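Local atomic coordinates of uncharacterized protein (Burkholderia thailandensis, PDB entry 6AR7), a protein that is of unknown function but may act as a lysozyme inhibitor of the LprI type. Residues Asp24-Leu34 with Cys48-Glu59. Numbering follows the deposited sequence.
Sequences DPIDVAMRQCL and CMDEARQQWQGE
Cys48 ties helix 42-70 to helix 25-34 through a disulfide to Cys33, whose SG lies 2.1 Å from Cys48 SG. Leu34 covers the same joint, its CD2 3.5 Å from Cys48 CB. Next along the helix, Met49 meets the bent selenomethionine chain of Met30 loosely, whereas one turn on from Cys48 the Met30 selenium packs 3.6 Å from Ala52 CB. The two segments run antiparallel, their axes 166° apart, as a helical pair within the LprI-like region, cross-linked by the disulfide near the connection between the two helices. From there Gln55 forms part of a hole, completed by Ala52, Trp56 and Glu59, that receives Ile26 as a knob; a water donates to both Gln55 OE1 and Ile26 O. Trp56 lies with one face under Ile26. A chi1 of -62° sets Ile26 CG2 opposite the backbone N and over the five-membered ring, a CH-pi contact 3.7 Å from the centroid, while CD1 lies over the same indole. Asp27 OD1 lies almost in the indole plane and accepts a bent hydrogen bond (143°) from Trp56 NE1 at 3.1 Å, on its syn side but tilted out of the carboxylate plane; Asp27 OD2 forms a salt bridge with Arg122 of helix 107-136. Asp24, which caps helix 25-34 by accepting from Ile26 N, brings CG within 3.5 Å of Trp56 CH2. Glu59 closes the row, its CG 3.6 Å from Ile26 CD1; Glu59 OE1 and Asp24 OD2 both form salt bridges with Arg129.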
loop_
_atom_site.group_PDB
_atom_site.type_symbol
_atom_site.label_atom_id
_atom_site.label_comp_id
_atom_site.label_asym_id
_atom_site.label_seq_id
_atom_site.Cartn_x
_atom_site.Cartn_y
_atom_site.Cartn_z
ATOM N N ASP A 24 13.416 -7.413 -9.357
ATOM C CA ASP A 24 13.455 -6.106 -9.967
ATOM C C ASP A 24 14.799 -5.442 -9.658
ATOM O O ASP A 24 15.324 -5.597 -8.546
ATOM C CB ASP A 24 12.296 -5.271 -9.447
ATOM C CG ASP A 24 12.160 -3.947 -10.156
ATOM O OD1 ASP A 24 12.939 -3.017 -9.834
ATOM O OD2 ASP A 24 11.269 -3.842 -11.037
ATOM N N PRO A 25 15.393 -4.725 -10.623
ATOM C CA PRO A 25 16.698 -4.083 -10.355
ATOM C C PRO A 25 16.687 -3.181 -9.126
ATOM O O PRO A 25 17.705 -3.088 -8.439
ATOM C CB PRO A 25 16.972 -3.293 -11.634
ATOM C CG PRO A 25 16.147 -4.020 -12.719
ATOM C CD PRO A 25 14.922 -4.535 -12.012
ATOM N N ILE A 26 15.548 -2.565 -8.790
ATOM C CA ILE A 26 15.487 -1.720 -7.599
ATOM C C ILE A 26 15.765 -2.533 -6.346
ATOM O O ILE A 26 16.462 -2.065 -5.435
ATOM C CB ILE A 26 14.123 -1.011 -7.493
ATOM C CG1 ILE A 26 13.903 -0.089 -8.690
ATOM C CG2 ILE A 26 14.034 -0.231 -6.165
ATOM C CD1 ILE A 26 12.502 0.461 -8.801
ATOM N N ASP A 27 15.199 -3.745 -6.259
ATOM C CA ASP A 27 15.393 -4.575 -5.072
ATOM C C ASP A 27 16.780 -5.195 -5.057
ATOM O O ASP A 27 17.365 -5.378 -3.983
ATOM C CB ASP A 27 14.327 -5.666 -4.988
ATOM C CG ASP A 27 12.914 -5.093 -4.900
ATOM O OD1 ASP A 27 12.742 -3.983 -4.336
ATOM O OD2 ASP A 27 11.982 -5.759 -5.401
ATOM N N VAL A 28 17.303 -5.556 -6.234
ATOM C CA VAL A 28 18.692 -6.016 -6.317
ATOM C C VAL A 28 19.634 -4.919 -5.824
ATOM O O VAL A 28 20.571 -5.178 -5.056
ATOM C CB VAL A 28 19.027 -6.459 -7.758
ATOM C CG1 VAL A 28 20.525 -6.740 -7.937
ATOM C CG2 VAL A 28 18.204 -7.697 -8.142
ATOM N N ALA A 29 19.395 -3.676 -6.255
ATOM C CA ALA A 29 20.262 -2.562 -5.861
ATOM C C ALA A 29 20.174 -2.282 -4.361
ATOM O O ALA A 29 21.192 -2.006 -3.713
ATOM C CB ALA A 29 19.896 -1.317 -6.671
HETATM N N MSE A 30 18.974 -2.336 -3.790
HETATM C CA MSE A 30 18.847 -2.111 -2.355
HETATM C C MSE A 30 19.650 -3.139 -1.560
HETATM O O MSE A 30 20.324 -2.806 -0.587
HETATM C CB MSE A 30 17.394 -2.166 -1.922
HETATM C CG MSE A 30 17.201 -1.778 -0.476
HETATM SE SE MSE A 30 15.332 -2.049 0.013
HETATM C CE MSE A 30 15.405 -3.951 0.448
ATOM N N ARG A 31 19.579 -4.392 -2.015
ATOM C CA ARG A 31 20.351 -5.478 -1.415
ATOM C C ARG A 31 21.847 -5.171 -1.442
ATOM O O ARG A 31 22.544 -5.304 -0.431
ATOM C CB ARG A 31 20.032 -6.766 -2.177
ATOM C CG ARG A 31 20.180 -8.041 -1.418
ATOM C CD ARG A 31 19.479 -9.179 -2.172
ATOM N NE ARG A 31 18.015 -9.056 -2.115
ATOM C CZ ARG A 31 17.162 -9.805 -2.813
ATOM N NH1 ARG A 31 17.610 -10.749 -3.628
ATOM N NH2 ARG A 31 15.856 -9.612 -2.695
ATOM N N GLN A 32 22.358 -4.773 -2.607
ATOM C CA GLN A 32 23.751 -4.364 -2.699
ATOM C C GLN A 32 24.014 -3.136 -1.829
ATOM O O GLN A 32 25.044 -3.051 -1.163
ATOM C CB GLN A 32 24.097 -4.084 -4.159
ATOM C CG GLN A 32 24.024 -5.324 -5.009
ATOM C CD GLN A 32 24.039 -5.030 -6.484
ATOM O OE1 GLN A 32 23.552 -3.996 -6.931
ATOM N NE2 GLN A 32 24.596 -5.942 -7.253
ATOM N N CYS A 33 23.075 -2.192 -1.795
ATOM C CA CYS A 33 23.264 -0.997 -0.979
ATOM C C CYS A 33 23.388 -1.352 0.505
ATOM O O CYS A 33 24.303 -0.876 1.190
ATOM C CB CYS A 33 22.099 -0.033 -1.212
ATOM S SG CYS A 33 22.180 1.545 -0.326
ATOM N N LEU A 34 22.498 -2.224 1.011
ATOM C CA LEU A 34 22.523 -2.597 2.434
ATOM C C LEU A 34 23.813 -3.293 2.820
ATOM O O LEU A 34 24.126 -3.370 4.016
ATOM C CB LEU A 34 21.339 -3.520 2.803
ATOM C CG LEU A 34 19.960 -2.892 2.621
ATOM C CD1 LEU A 34 18.820 -3.943 2.698
ATOM C CD2 LEU A 34 19.779 -1.797 3.640
ATOM N N CYS A 48 19.361 3.376 2.544
ATOM C CA CYS A 48 19.189 2.456 1.418
ATOM C C CYS A 48 17.708 2.217 1.144
ATOM O O CYS A 48 17.271 2.226 -0.015
ATOM C CB CYS A 48 19.883 1.135 1.687
ATOM S SG CYS A 48 21.692 1.143 1.684
HETATM N N MSE A 49 16.916 2.035 2.200
HETATM C CA MSE A 49 15.501 1.742 2.022
HETATM C C MSE A 49 14.781 2.949 1.483
HETATM O O MSE A 49 13.904 2.810 0.632
HETATM C CB MSE A 49 14.880 1.280 3.352
HETATM C CG MSE A 49 15.606 0.079 3.896
HETATM SE SE MSE A 49 15.172 -0.307 5.811
HETATM C CE MSE A 49 13.346 -0.751 5.360
ATOM N N ASP A 50 15.156 4.137 1.973
ATOM C CA ASP A 50 14.538 5.354 1.463
ATOM C C ASP A 50 14.872 5.566 -0.016
ATOM O O ASP A 50 14.020 6.021 -0.789
ATOM C CB ASP A 50 14.965 6.562 2.307
ATOM C CG ASP A 50 14.305 6.585 3.697
ATOM O OD1 ASP A 50 13.262 5.923 3.895
ATOM O OD2 ASP A 50 14.833 7.275 4.593
ATOM N N GLU A 51 16.096 5.238 -0.431
ATOM C CA GLU A 51 16.449 5.356 -1.848
ATOM C C GLU A 51 15.645 4.367 -2.694
ATOM O O GLU A 51 15.186 4.703 -3.791
ATOM C CB GLU A 51 17.954 5.135 -2.031
ATOM C CG GLU A 51 18.799 6.354 -1.639
ATOM C CD GLU A 51 20.247 6.012 -1.350
ATOM O OE1 GLU A 51 20.609 4.821 -1.431
ATOM O OE2 GLU A 51 21.028 6.942 -1.028
ATOM N N ALA A 52 15.454 3.145 -2.185
ATOM C CA ALA A 52 14.628 2.162 -2.881
ATOM C C ALA A 52 13.192 2.651 -2.998
ATOM O O ALA A 52 12.553 2.511 -4.050
ATOM C CB ALA A 52 14.693 0.823 -2.133
ATOM N N ARG A 53 12.676 3.258 -1.929
ATOM C CA ARG A 53 11.305 3.748 -1.954
ATOM C C ARG A 53 11.129 4.832 -3.002
ATOM O O ARG A 53 10.129 4.851 -3.723
ATOM C CB ARG A 53 10.898 4.259 -0.574
ATOM C CG ARG A 53 9.413 4.580 -0.504
ATOM C CD ARG A 53 9.082 5.585 0.566
ATOM N NE ARG A 53 9.645 6.880 0.232
ATOM C CZ ARG A 53 10.529 7.513 0.988
ATOM N NH1 ARG A 53 10.927 6.970 2.141
ATOM N NH2 ARG A 53 11.014 8.689 0.597
ATOM N N GLN A 54 12.083 5.752 -3.091
ATOM C CA GLN A 54 12.001 6.793 -4.108
ATOM C C GLN A 54 12.039 6.196 -5.513
ATOM O O GLN A 54 11.331 6.658 -6.411
ATOM C CB GLN A 54 13.158 7.782 -3.935
ATOM C CG GLN A 54 13.058 8.693 -2.720
ATOM C CD GLN A 54 14.358 9.453 -2.474
ATOM O OE1 GLN A 54 14.857 10.146 -3.358
ATOM N NE2 GLN A 54 14.910 9.321 -1.270
ATOM N N GLN A 55 12.875 5.177 -5.726
ATOM C CA GLN A 55 12.928 4.533 -7.035
ATOM C C GLN A 55 11.614 3.827 -7.343
ATOM O O GLN A 55 11.091 3.957 -8.457
ATOM C CB GLN A 55 14.118 3.580 -7.093
ATOM C CG GLN A 55 15.449 4.362 -7.119
ATOM C CD GLN A 55 16.644 3.501 -6.834
ATOM O OE1 GLN A 55 16.679 2.337 -7.201
ATOM N NE2 GLN A 55 17.647 4.078 -6.190
ATOM N N TRP A 56 11.026 3.141 -6.350
ATOM C CA TRP A 56 9.711 2.547 -6.565
ATOM C C TRP A 56 8.658 3.607 -6.866
ATOM O O TRP A 56 7.738 3.354 -7.643
ATOM C CB TRP A 56 9.287 1.715 -5.358
ATOM C CG TRP A 56 9.907 0.383 -5.383
ATOM C CD1 TRP A 56 10.843 -0.103 -4.512
ATOM C CD2 TRP A 56 9.703 -0.644 -6.371
ATOM N NE1 TRP A 56 11.219 -1.378 -4.884
ATOM C CE2 TRP A 56 10.534 -1.728 -6.021
ATOM C CE3 TRP A 56 8.893 -0.751 -7.506
ATOM C CZ2 TRP A 56 10.563 -2.908 -6.748
ATOM C CZ3 TRP A 56 8.924 -1.925 -8.229
ATOM C CH2 TRP A 56 9.757 -2.988 -7.851
ATOM N N GLN A 57 8.760 4.788 -6.257
ATOM C CA GLN A 57 7.795 5.832 -6.570
ATOM C C GLN A 57 7.938 6.277 -8.028
ATOM O O GLN A 57 6.945 6.574 -8.701
ATOM C CB GLN A 57 7.965 7.001 -5.604
ATOM C CG GLN A 57 7.014 8.181 -5.876
ATOM C CD GLN A 57 5.550 7.782 -5.804
ATOM O OE1 GLN A 57 5.098 7.233 -4.801
ATOM N NE2 GLN A 57 4.799 8.068 -6.869
ATOM N N GLY A 58 9.158 6.288 -8.549
ATOM C CA GLY A 58 9.316 6.547 -9.969
ATOM C C GLY A 58 8.653 5.484 -10.824
ATOM O O GLY A 58 8.104 5.782 -11.891
ATOM N N GLU A 59 8.679 4.226 -10.367
ATOM C CA GLU A 59 8.026 3.177 -11.141
ATOM C C GLU A 59 6.509 3.273 -11.036
ATOM O O GLU A 59 5.798 2.925 -11.989
ATOM C CB GLU A 59 8.519 1.801 -10.698
ATOM C CG GLU A 59 9.987 1.587 -11.047
ATOM C CD GLU A 59 10.250 1.809 -12.535
ATOM O OE1 GLU A 59 9.677 1.054 -13.351
ATOM O OE2 GLU A 59 10.998 2.757 -12.884
HETATM O O HOH W 1 17.440 0.486 -4.709
#